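Local coordinates for protein cystalysin (Treponema denticola, PDB 1C7O) that belongs to the class I and II aminotransferase family, enzymes of the fold-type I pyridoxal-phosphate-dependent group, and is seen here as a dimer, at residues 34-39 / 377-382; 146-151 / 177-182; 233-238 / 246-251. All coordinates share one frame; numbering follows the deposited sequence.

Contact 1: residues 34-39 / 377-382; sequences VPLSVA and SVIQES. With PPG ((2E,3E)-4-(2-aminoethoxy)-2-[({3-hydroxy-2-methyl-5-[(phosphonooxy)methyl]pyridin-4-yl}methyl)imino]but-3-enoic acid), chain I.
Val34 meets Val378 where an early loop of the chain runs up against the N-terminal turns of helix 376-393. The CG1 methyl of Val378 stands 3.6 Å from Val34 CB and is almost as near to both Val34 methyls, so it sits against the fork rather than one branch. The two side chains cross at about a right angle. Val378 presents that methyl because CG1 lies anti to its own backbone N (chi1 175°).

Pro35 turns the other way, onto helix 17-25, and Leu36 then brings the chain back to the helix. Its CD1 lies 3.6 Å from Ser382 OG and also touches the serine CB, while CD2 looks toward Ile379 CD1 at a longer 4.3 Å. The Leu36 methyl meets the Ser382 hydroxyl by van der Waals contact alone; OG, beside its own backbone N, donates to Val378 O at 2.9 Å. That carbonyl also accepts from Ser382 N, and the two donors arrive from opposite faces of its plane.

Past Leu36 the chain leaves the helix and reaches the bound PPG. Val38 sets CG1 3.5 Å from CGI of the PPG tail and also packs on Tyr64 of the second subunit. Ala39 N donates to PPG O2B at 2.8 Å, bent to 140° at the hydrogen, with the Ala39 methyl against the same carboxylate. Arg369, bonded to Ser37 O, also bonds PPG.

The chemistry is therefore divided along one short loop. At the helix the contact is apolar, its one buried hydroxyl already satisfied within the helix; at the other end a backbone N-H grips the carboxylate, tying the ligand site to a segment that packs on the C-terminal helix.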
loop_
_atom_site.group_PDB
_atom_site.type_symbol
_atom_site.label_atom_id
_atom_site.label_comp_id
_atom_site.label_asym_id
_atom_site.label_seq_id
_atom_site.Cartn_x
_atom_site.Cartn_y
_atom_site.Cartn_z
ATOM N N VAL A 34 12.648 12.940 23.103
ATOM C CA VAL A 34 11.547 12.528 22.243
ATOM C C VAL A 34 11.569 13.437 21.015
ATOM O O VAL A 34 11.566 14.655 21.138
ATOM C CB VAL A 34 10.188 12.683 22.961
ATOM C CG1 VAL A 34 9.039 12.518 21.956
ATOM C CG2 VAL A 34 10.079 11.644 24.087
ATOM N N PRO A 35 11.629 12.857 19.811
ATOM C CA PRO A 35 11.648 13.697 18.610
ATOM C C PRO A 35 10.303 14.397 18.379
ATOM O O PRO A 35 9.249 13.875 18.752
ATOM C CB PRO A 35 12.018 12.708 17.502
ATOM C CG PRO A 35 11.496 11.406 18.013
ATOM C CD PRO A 35 11.857 11.442 19.474
ATOM N N LEU A 36 10.344 15.582 17.770
ATOM C CA LEU A 36 9.131 16.354 17.513
ATOM C C LEU A 36 9.032 16.798 16.061
ATOM O O LEU A 36 8.573 17.906 15.780
ATOM C CB LEU A 36 9.108 17.591 18.407
ATOM C CG LEU A 36 9.227 17.371 19.918
ATOM C CD1 LEU A 36 9.332 18.718 20.600
ATOM C CD2 LEU A 36 8.033 16.597 20.444
ATOM N N SER A 37 9.457 15.933 15.145
ATOM C CA SER A 37 9.441 16.236 13.714
ATOM C C SER A 37 8.239 15.635 12.974
ATOM O O SER A 37 7.152 16.212 12.968
ATOM C CB SER A 37 10.736 15.733 13.077
ATOM O OG SER A 37 10.927 14.353 13.338
ATOM N N VAL A 38 8.452 14.479 12.353
ATOM C CA VAL A 38 7.424 13.760 11.600
ATOM C C VAL A 38 6.009 13.870 12.164
ATOM O O VAL A 38 5.799 13.800 13.369
ATOM C CB VAL A 38 7.793 12.266 11.485
ATOM C CG1 VAL A 38 6.712 11.508 10.716
ATOM C CG2 VAL A 38 9.138 12.124 10.779
ATOM N N ALA A 39 5.030 14.024 11.280
ATOM C CA ALA A 39 3.639 14.154 11.707
ATOM C C ALA A 39 2.846 12.890 12.075
ATOM O O ALA A 39 1.889 12.529 11.379
ATOM C CB ALA A 39 2.849 14.951 10.671
ATOM N N SER A 377 4.076 17.204 29.342
ATOM C CA SER A 377 5.308 17.028 30.103
ATOM C C SER A 377 6.502 16.909 29.157
ATOM O O SER A 377 7.559 17.520 29.383
ATOM C CB SER A 377 5.209 15.778 30.976
ATOM O OG SER A 377 4.990 14.621 30.183
ATOM N N VAL A 378 6.335 16.126 28.097
ATOM C CA VAL A 378 7.407 15.950 27.129
ATOM C C VAL A 378 7.664 17.267 26.406
ATOM O O VAL A 378 8.805 17.580 26.067
ATOM C CB VAL A 378 7.065 14.852 26.089
ATOM C CG1 VAL A 378 8.152 14.790 25.014
ATOM C CG2 VAL A 378 6.910 13.492 26.793
ATOM N N ILE A 379 6.609 18.042 26.172
ATOM C CA ILE A 379 6.775 19.328 25.503
ATOM C C ILE A 379 7.608 20.247 26.400
ATOM O O ILE A 379 8.505 20.958 25.934
ATOM C CB ILE A 379 5.412 19.993 25.203
ATOM C CG1 ILE A 379 4.604 19.110 24.247
ATOM C CG2 ILE A 379 5.629 21.364 24.566
ATOM C CD1 ILE A 379 5.266 18.888 22.882
ATOM N N GLN A 380 7.311 20.214 27.692
ATOM C CA GLN A 380 8.029 21.025 28.663
ATOM C C GLN A 380 9.496 20.625 28.712
ATOM O O GLN A 380 10.387 21.481 28.684
ATOM C CB GLN A 380 7.398 20.856 30.047
ATOM C CG GLN A 380 6.020 21.482 30.167
ATOM C CD GLN A 380 6.076 22.997 30.181
ATOM O OE1 GLN A 380 6.944 23.602 29.544
ATOM N NE2 GLN A 380 5.143 23.621 30.897
ATOM N N GLU A 381 9.747 19.321 28.789
ATOM C CA GLU A 381 11.114 18.817 28.837
ATOM C C GLU A 381 11.873 19.334 27.621
ATOM O O GLU A 381 12.994 19.837 27.740
ATOM C CB GLU A 381 11.113 17.281 28.849
ATOM C CG GLU A 381 10.729 16.653 30.192
ATOM C CD GLU A 381 10.397 15.168 30.088
ATOM O OE1 GLU A 381 11.150 14.425 29.429
ATOM O OE2 GLU A 381 9.383 14.736 30.678
ATOM N N SER A 382 11.238 19.226 26.457
ATOM C CA SER A 382 11.832 19.666 25.199
ATOM C C SER A 382 12.130 21.158 25.199
ATOM O O SER A 382 13.202 21.588 24.754
ATOM C CB SER A 382 10.899 19.339 24.028
ATOM O OG SER A 382 10.731 17.939 23.871
HETATM N N1 PPG I . -0.563 15.506 3.164
HETATM C C2 PPG I . -0.210 16.475 4.093
HETATM C C2A PPG I . -0.651 17.864 3.770
HETATM C C3 PPG I . 0.514 16.028 5.290
HETATM O O3 PPG I . 0.832 17.068 6.141
HETATM C C4 PPG I . 0.824 14.670 5.473
HETATM C C4A PPG I . 1.740 14.293 6.642
HETATM C C5 PPG I . 0.390 13.705 4.386
HETATM C C6 PPG I . -0.292 14.189 3.275
HETATM C C5A PPG I . 0.761 12.171 4.444
HETATM O OP4 PPG I . -0.355 11.339 4.073
HETATM P P PPG I . -0.138 9.755 3.834
HETATM O OP1 PPG I . 0.733 9.645 2.639
HETATM O OP2 PPG I . -1.538 9.153 3.625
HETATM O OP3 PPG I . 0.451 9.226 5.088
HETATM N N4A PPG I . 3.134 14.452 6.294
HETATM C CAI PPG I . 4.146 14.242 7.345
HETATM C CBC PPG I . 4.783 15.445 7.974
HETATM O O2B PPG I . 5.783 15.322 8.945
HETATM O O3B PPG I . 4.388 16.636 7.616
HETATM C CBI PPG I . 4.450 12.913 7.801
HETATM C CGI PPG I . 5.671 12.281 7.444
HETATM O OET PPG I . 5.996 11.927 6.070
HETATM C CEI PPG I . 7.212 11.047 6.152
HETATM C CFI PPG I . 6.863 9.738 6.895
HETATM N NI PPG I . 7.996 8.886 7.071
#

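Contact 2: residues 146-151 / 177-182; sequences DGYYTI and VGRVWK
Tyr149 O takes a bond from Arg179 NH1, modelled at 2.5 Å, a length to be read with reserve; the donor is nearly in line with the carbonyl and close to the guanidinium plane, but the bond is bent at the hydrogen. The acceptor belongs to a two-stranded β-hairpin, strands 143-145 and 148-150, whose Asp146-Gly147 corner has the backbone angles of a type I' turn. The donor comes from the loop that leads from strand 165-171 of the central sheet to helix 183-194, so the bond pins the hairpin to that loop.

Arg179 gets there by folding up: bends at chi2 and chi3 (-56° and -45°) bring the guanidinium back beside the hairpin. The Tyr148 hydroxyl, not its ring, lies over the guanidinium: OH is 3.1 Å above the plane of Arg179 and over its centre, the two planes being 21° apart. The angles from NE and NH2 to this hydroxyl are poor; it is hydrogen-bonded to Glu323. Glu323 also forms a salt bridge with Arg179 NE, and Glu185 does so with NH2, so the buried charge is probably well compensated. NH2 in addition donates to Val180 O at 3.2 Å, from above the carbonyl plane. Lys182, just before the helix, points NZ at the edge of the Tyr148 ring from the opposite direction; the modelled approach to the hydroxyl is too short to trust.

Away from these polar groups the contact turns apolar. Val177 CG1 sits squarely over the Tyr149 ring, 3.6 Å from its centroid, in a clean CH-pi contact, while the hydroxyl of that ring bonds Trp329. Further along, Trp181 NE1 bonds the Cys171 carbonyl. Ile151 CD1 lies over one face of the Trp181 six-membered ring, offset toward the rim, and Ile151 CG1 is 3.6 Å from Trp181 CZ3.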
loop_
_atom_site.group_PDB
_atom_site.type_symbol
_atom_site.label_atom_id
_atom_site.label_comp_id
_atom_site.label_asym_id
_atom_site.label_seq_id
_atom_site.Cartn_x
_atom_site.Cartn_y
_atom_site.Cartn_z
ATOM N N ASP A 146 3.677 39.518 10.309
ATOM C CA ASP A 146 3.714 39.294 11.751
ATOM C C ASP A 146 3.515 37.820 12.084
ATOM O O ASP A 146 3.151 37.479 13.206
ATOM C CB ASP A 146 2.602 40.101 12.438
ATOM C CG ASP A 146 2.771 41.600 12.271
ATOM O OD1 ASP A 146 1.748 42.318 12.363
ATOM O OD2 ASP A 146 3.915 42.063 12.061
ATOM N N GLY A 147 3.739 36.949 11.112
ATOM C CA GLY A 147 3.558 35.530 11.359
ATOM C C GLY A 147 2.207 35.030 10.879
ATOM O O GLY A 147 1.858 33.866 11.087
ATOM N N TYR A 148 1.433 35.910 10.252
ATOM C CA TYR A 148 0.133 35.504 9.736
ATOM C C TYR A 148 0.188 35.309 8.223
ATOM O O TYR A 148 0.586 36.206 7.472
ATOM C CB TYR A 148 -0.948 36.519 10.072
ATOM C CG TYR A 148 -2.313 35.915 9.923
ATOM C CD1 TYR A 148 -2.720 34.872 10.756
ATOM C CD2 TYR A 148 -3.180 36.333 8.912
ATOM C CE1 TYR A 148 -3.951 34.252 10.585
ATOM C CE2 TYR A 148 -4.419 35.716 8.733
ATOM C CZ TYR A 148 -4.794 34.676 9.571
ATOM O OH TYR A 148 -5.997 34.044 9.386
ATOM N N TYR A 149 -0.221 34.126 7.784
ATOM C CA TYR A 149 -0.191 33.794 6.381
ATOM C C TYR A 149 -1.513 33.947 5.656
ATOM O O TYR A 149 -2.556 33.509 6.129
ATOM C CB TYR A 149 0.352 32.371 6.199
ATOM C CG TYR A 149 1.825 32.255 6.527
ATOM C CD1 TYR A 149 2.272 32.246 7.850
ATOM C CD2 TYR A 149 2.777 32.202 5.511
ATOM C CE1 TYR A 149 3.630 32.194 8.146
ATOM C CE2 TYR A 149 4.135 32.151 5.798
ATOM C CZ TYR A 149 4.556 32.148 7.110
ATOM O OH TYR A 149 5.904 32.112 7.378
ATOM N N THR A 150 -1.435 34.579 4.489
ATOM C CA THR A 150 -2.583 34.822 3.628
ATOM C C THR A 150 -2.155 34.543 2.197
ATOM O O THR A 150 -0.963 34.487 1.894
ATOM C CB THR A 150 -3.050 36.283 3.708
ATOM O OG1 THR A 150 -1.953 37.152 3.369
ATOM C CG2 THR A 150 -3.581 36.596 5.106
ATOM N N ILE A 151 -3.135 34.395 1.317
ATOM C CA ILE A 151 -2.884 34.101 -0.084
ATOM C C ILE A 151 -2.675 35.339 -0.948
ATOM O O ILE A 151 -3.368 36.345 -0.798
ATOM C CB ILE A 151 -4.046 33.264 -0.656
ATOM C CG1 ILE A 151 -4.117 31.933 0.093
ATOM C CG2 ILE A 151 -3.864 33.038 -2.149
ATOM C CD1 ILE A 151 -5.283 31.080 -0.292
ATOM N N VAL A 177 2.078 26.004 8.224
ATOM C CA VAL A 177 1.795 27.247 8.954
ATOM C C VAL A 177 0.563 27.169 9.847
ATOM O O VAL A 177 0.228 28.142 10.521
ATOM C CB VAL A 177 1.632 28.472 8.013
ATOM C CG1 VAL A 177 2.868 28.637 7.159
ATOM C CG2 VAL A 177 0.396 28.323 7.162
ATOM N N GLY A 178 -0.110 26.024 9.848
ATOM C CA GLY A 178 -1.288 25.852 10.688
ATOM C C GLY A 178 -2.535 26.616 10.266
ATOM O O GLY A 178 -3.544 26.609 10.976
ATOM N N ARG A 179 -2.489 27.268 9.107
ATOM C CA ARG A 179 -3.645 28.036 8.648
ATOM C C ARG A 179 -4.866 27.194 8.288
ATOM O O ARG A 179 -4.761 26.199 7.570
ATOM C CB ARG A 179 -3.287 28.898 7.427
ATOM C CG ARG A 179 -2.679 30.283 7.708
ATOM C CD ARG A 179 -3.555 31.155 8.611
ATOM N NE ARG A 179 -4.982 31.154 8.275
ATOM C CZ ARG A 179 -5.539 31.744 7.213
ATOM N NH1 ARG A 179 -4.803 32.412 6.330
ATOM N NH2 ARG A 179 -6.857 31.673 7.044
ATOM N N VAL A 180 -6.021 27.598 8.812
ATOM C CA VAL A 180 -7.292 26.947 8.498
ATOM C C VAL A 180 -7.989 28.007 7.647
ATOM O O VAL A 180 -8.379 29.063 8.149
ATOM C CB VAL A 180 -8.143 26.663 9.760
ATOM C CG1 VAL A 180 -9.550 26.260 9.357
ATOM C CG2 VAL A 180 -7.506 25.563 10.576
ATOM N N TRP A 181 -8.121 27.733 6.356
ATOM C CA TRP A 181 -8.734 28.681 5.436
ATOM C C TRP A 181 -10.138 29.155 5.814
ATOM O O TRP A 181 -10.975 28.382 6.293
ATOM C CB TRP A 181 -8.715 28.091 4.026
ATOM C CG TRP A 181 -7.332 27.704 3.604
ATOM C CD1 TRP A 181 -6.871 26.442 3.354
ATOM C CD2 TRP A 181 -6.203 28.579 3.448
ATOM N NE1 TRP A 181 -5.530 26.476 3.058
ATOM C CE2 TRP A 181 -5.095 27.774 3.110
ATOM C CE3 TRP A 181 -6.022 29.965 3.565
ATOM C CZ2 TRP A 181 -3.820 28.311 2.885
ATOM C CZ3 TRP A 181 -4.756 30.497 3.343
ATOM C CH2 TRP A 181 -3.672 29.672 3.008
ATOM N N LYS A 182 -10.370 30.451 5.612
ATOM C CA LYS A 182 -11.647 31.090 5.913
ATOM C C LYS A 182 -12.584 30.946 4.720
ATOM O O LYS A 182 -12.135 30.950 3.572
ATOM C CB LYS A 182 -11.441 32.577 6.198
ATOM C CG LYS A 182 -10.553 32.882 7.383
ATOM C CD LYS A 182 -10.540 34.381 7.649
ATOM C CE LYS A 182 -9.791 34.735 8.923
ATOM N NZ LYS A 182 -8.341 34.441 8.810
#

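Contact 3: residues 233-238 / 246-251; sequences FTAPSK and GMSNII. With PPG ((2E,3E)-4-(2-aminoethoxy)-2-[({3-hydroxy-2-methyl-5-[(phosphonooxy)methyl]pyridin-4-yl}methyl)imino]but-3-enoic acid), chain I.
Thr234 carries OG1 between its backbone N and carbonyl carbon (chi1 76°), which swings the hydroxyl across to Asn249. Both residues lie where strands 230-234 and 248-252 run antiparallel in the mixed seven-stranded sheet at the core of this aminotransferase fold. OG1 donates to Asn249 O at 2.6 Å, in the carbonyl plane and on a lone pair. The main chain adds less to that oxygen: Thr234 N reaches Asn249 O only weakly, at 3.4 Å. In return Asn249 N gives Thr234 O a sound bond of 2.9 Å. Asn249 O is thus held chiefly by the hydroxyl, where the strand's own N-H is only a weak donor.

A water closes a second link between the same two residues, donating to Thr234 OG1 and accepting from Asn249 ND2 at 2.7 Å. The other end of the amide, OD1, bonds Tyr71.

On the other face of the sheet, Ile250 meets Phe233 at the ring edge, its CD1 lying near the ring plane and 3.7 Å from Phe233 CD2. Its CG2 touches the same ring corner. Both side chains rest on Ala101 of helix 98-109, which covers this face.

Beyond the strand, Pro236 CD comes 3.2 Å from Met247 O. The chain then turns into helix 237-240, and Lys238 reaches the bound PPG through a side chain bent at chi2 and chi4. Lys238 NZ ends 2.9 Å from PPG C4A, the carbon that carries the imine nitrogen N4A.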
loop_
_atom_site.group_PDB
_atom_site.type_symbol
_atom_site.label_atom_id
_atom_site.label_comp_id
_atom_site.label_asym_id
_atom_site.label_seq_id
_atom_site.Cartn_x
_atom_site.Cartn_y
_atom_site.Cartn_z
ATOM N N PHE A 233 -8.559 14.839 -1.107
ATOM C CA PHE A 233 -7.824 13.784 -0.424
ATOM C C PHE A 233 -8.116 13.761 1.077
ATOM O O PHE A 233 -7.814 14.725 1.796
ATOM C CB PHE A 233 -6.319 13.967 -0.630
ATOM C CG PHE A 233 -5.908 14.112 -2.067
ATOM C CD1 PHE A 233 -5.600 15.360 -2.591
ATOM C CD2 PHE A 233 -5.798 12.995 -2.891
ATOM C CE1 PHE A 233 -5.186 15.502 -3.907
ATOM C CE2 PHE A 233 -5.381 13.125 -4.216
ATOM C CZ PHE A 233 -5.075 14.384 -4.723
ATOM N N THR A 234 -8.707 12.675 1.562
ATOM C CA THR A 234 -8.977 12.583 2.987
ATOM C C THR A 234 -8.465 11.260 3.526
ATOM O O THR A 234 -8.227 10.328 2.763
ATOM C CB THR A 234 -10.464 12.676 3.302
ATOM O OG1 THR A 234 -11.100 11.435 2.974
ATOM C CG2 THR A 234 -11.093 13.807 2.517
ATOM N N ALA A 235 -8.300 11.188 4.845
ATOM C CA ALA A 235 -7.828 9.978 5.500
ATOM C C ALA A 235 -8.047 10.056 7.007
ATOM O O ALA A 235 -8.196 11.141 7.569
ATOM C CB ALA A 235 -6.349 9.778 5.204
ATOM N N PRO A 236 -8.091 8.901 7.683
ATOM C CA PRO A 236 -8.288 8.904 9.135
ATOM C C PRO A 236 -6.919 8.868 9.836
ATOM O O PRO A 236 -6.816 9.013 11.048
ATOM C CB PRO A 236 -9.082 7.623 9.359
ATOM C CG PRO A 236 -8.429 6.685 8.378
ATOM C CD PRO A 236 -8.278 7.543 7.130
ATOM N N SER A 237 -5.878 8.677 9.038
ATOM C CA SER A 237 -4.512 8.577 9.519
ATOM C C SER A 237 -4.049 9.622 10.542
ATOM O O SER A 237 -3.656 9.260 11.652
ATOM C CB SER A 237 -3.560 8.548 8.319
ATOM O OG SER A 237 -3.864 9.597 7.419
ATOM N N LYS A 238 -4.079 10.905 10.181
ATOM C CA LYS A 238 -3.639 11.940 11.106
ATOM C C LYS A 238 -4.582 12.095 12.289
ATOM O O LYS A 238 -4.139 12.252 13.429
ATOM C CB LYS A 238 -3.491 13.286 10.386
ATOM C CG LYS A 238 -2.274 13.393 9.470
ATOM C CD LYS A 238 -1.286 12.243 9.717
ATOM C CE LYS A 238 -0.039 12.376 8.882
ATOM N NZ LYS A 238 -0.415 12.471 7.458
ATOM N N GLY A 246 -2.466 2.420 6.780
ATOM C CA GLY A 246 -2.607 2.640 5.349
ATOM C C GLY A 246 -3.974 2.525 4.701
ATOM O O GLY A 246 -4.271 1.524 4.039
ATOM N N MET A 247 -4.811 3.543 4.881
ATOM C CA MET A 247 -6.122 3.540 4.255
ATOM C C MET A 247 -6.617 4.945 4.014
ATOM O O MET A 247 -6.975 5.648 4.949
ATOM C CB MET A 247 -7.145 2.790 5.098
ATOM C CG MET A 247 -8.473 2.618 4.367
ATOM S SD MET A 247 -8.202 2.015 2.675
ATOM C CE MET A 247 -7.992 0.261 2.978
ATOM N N SER A 248 -6.633 5.354 2.753
ATOM C CA SER A 248 -7.101 6.685 2.405
ATOM C C SER A 248 -8.472 6.619 1.754
ATOM O O SER A 248 -8.860 5.584 1.205
ATOM C CB SER A 248 -6.124 7.364 1.441
ATOM O OG SER A 248 -4.887 7.634 2.068
ATOM N N ASN A 249 -9.202 7.729 1.832
ATOM C CA ASN A 249 -10.526 7.827 1.228
ATOM C C ASN A 249 -10.529 9.053 0.320
ATOM O O ASN A 249 -10.861 10.153 0.755
ATOM C CB ASN A 249 -11.607 7.967 2.306
ATOM C CG ASN A 249 -11.722 6.738 3.187
ATOM O OD1 ASN A 249 -11.981 5.632 2.703
ATOM N ND2 ASN A 249 -11.530 6.922 4.490
ATOM N N ILE A 250 -10.134 8.870 -0.936
ATOM C CA ILE A 250 -10.103 9.983 -1.875
ATOM C C ILE A 250 -11.516 10.161 -2.406
ATOM O O ILE A 250 -12.083 9.245 -2.995
ATOM C CB ILE A 250 -9.141 9.712 -3.056
ATOM C CG1 ILE A 250 -7.846 9.067 -2.549
ATOM C CG2 ILE A 250 -8.808 11.022 -3.761
ATOM C CD1 ILE A 250 -7.123 9.874 -1.496
ATOM N N ILE A 251 -12.082 11.341 -2.179
ATOM C CA ILE A 251 -13.445 11.651 -2.599
ATOM C C ILE A 251 -13.446 12.378 -3.937
ATOM O O ILE A 251 -12.835 13.441 -4.077
ATOM C CB ILE A 251 -14.163 12.517 -1.535
ATOM C CG1 ILE A 251 -14.011 11.873 -0.148
ATOM C CG2 ILE A 251 -15.637 12.690 -1.903
ATOM C CD1 ILE A 251 -14.452 10.409 -0.068
HETATM N N1 PPG I . -0.563 15.506 3.164
HETATM C C2 PPG I . -0.210 16.475 4.093
HETATM C C2A PPG I . -0.651 17.864 3.770
HETATM C C3 PPG I . 0.514 16.028 5.290
HETATM O O3 PPG I . 0.832 17.068 6.141
HETATM C C4 PPG I . 0.824 14.670 5.473
HETATM C C4A PPG I . 1.740 14.293 6.642
HETATM C C5 PPG I . 0.390 13.705 4.386
HETATM C C6 PPG I . -0.292 14.189 3.275
HETATM C C5A PPG I . 0.761 12.171 4.444
HETATM O OP4 PPG I . -0.355 11.339 4.073
HETATM P P PPG I . -0.138 9.755 3.834
HETATM O OP1 PPG I . 0.733 9.645 2.639
HETATM O OP2 PPG I . -1.538 9.153 3.625
HETATM O OP3 PPG I . 0.451 9.226 5.088
HETATM N N4A PPG I . 3.134 14.452 6.294
HETATM C CAI PPG I . 4.146 14.242 7.345
HETATM C CBC PPG I . 4.783 15.445 7.974
HETATM O O2B PPG I . 5.783 15.322 8.945
HETATM O O3B PPG I . 4.388 16.636 7.616
HETATM C CBI PPG I . 4.450 12.913 7.801
HETATM C CGI PPG I . 5.671 12.281 7.444
HETATM O OET PPG I . 5.996 11.927 6.070
HETATM C CEI PPG I . 7.212 11.047 6.152
HETATM C CFI PPG I . 6.863 9.738 6.895
HETATM N NI PPG I . 7.996 8.886 7.071
HETATM O O HOH W 1 -11.094 9.579 5.004
#

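Overall arrangement
Contact 1 spans the longest sequence separation of the three, joining the loop after helix 17-25 to helix 376-393, and the other two lie in sequence between its segments, contact 2 closing before contact 3 opens. Their centres form a nearly equilateral triangle, 24 to 25 Å on a side. Contact 3 lies in the central seven-stranded sheet; contact 2 ties a hairpin to the loop after strand 165-171 of that same sheet, on the opposite side of the chain's centre. Contacts 1 and 3 converge at PPG, where Ala39 O packs 3.2 Å from Lys238 CE, so residues far apart in sequence serve one ligand. Contact 2 remains structural packing, the side chain of Trp181 being about 10 Å from the ligand.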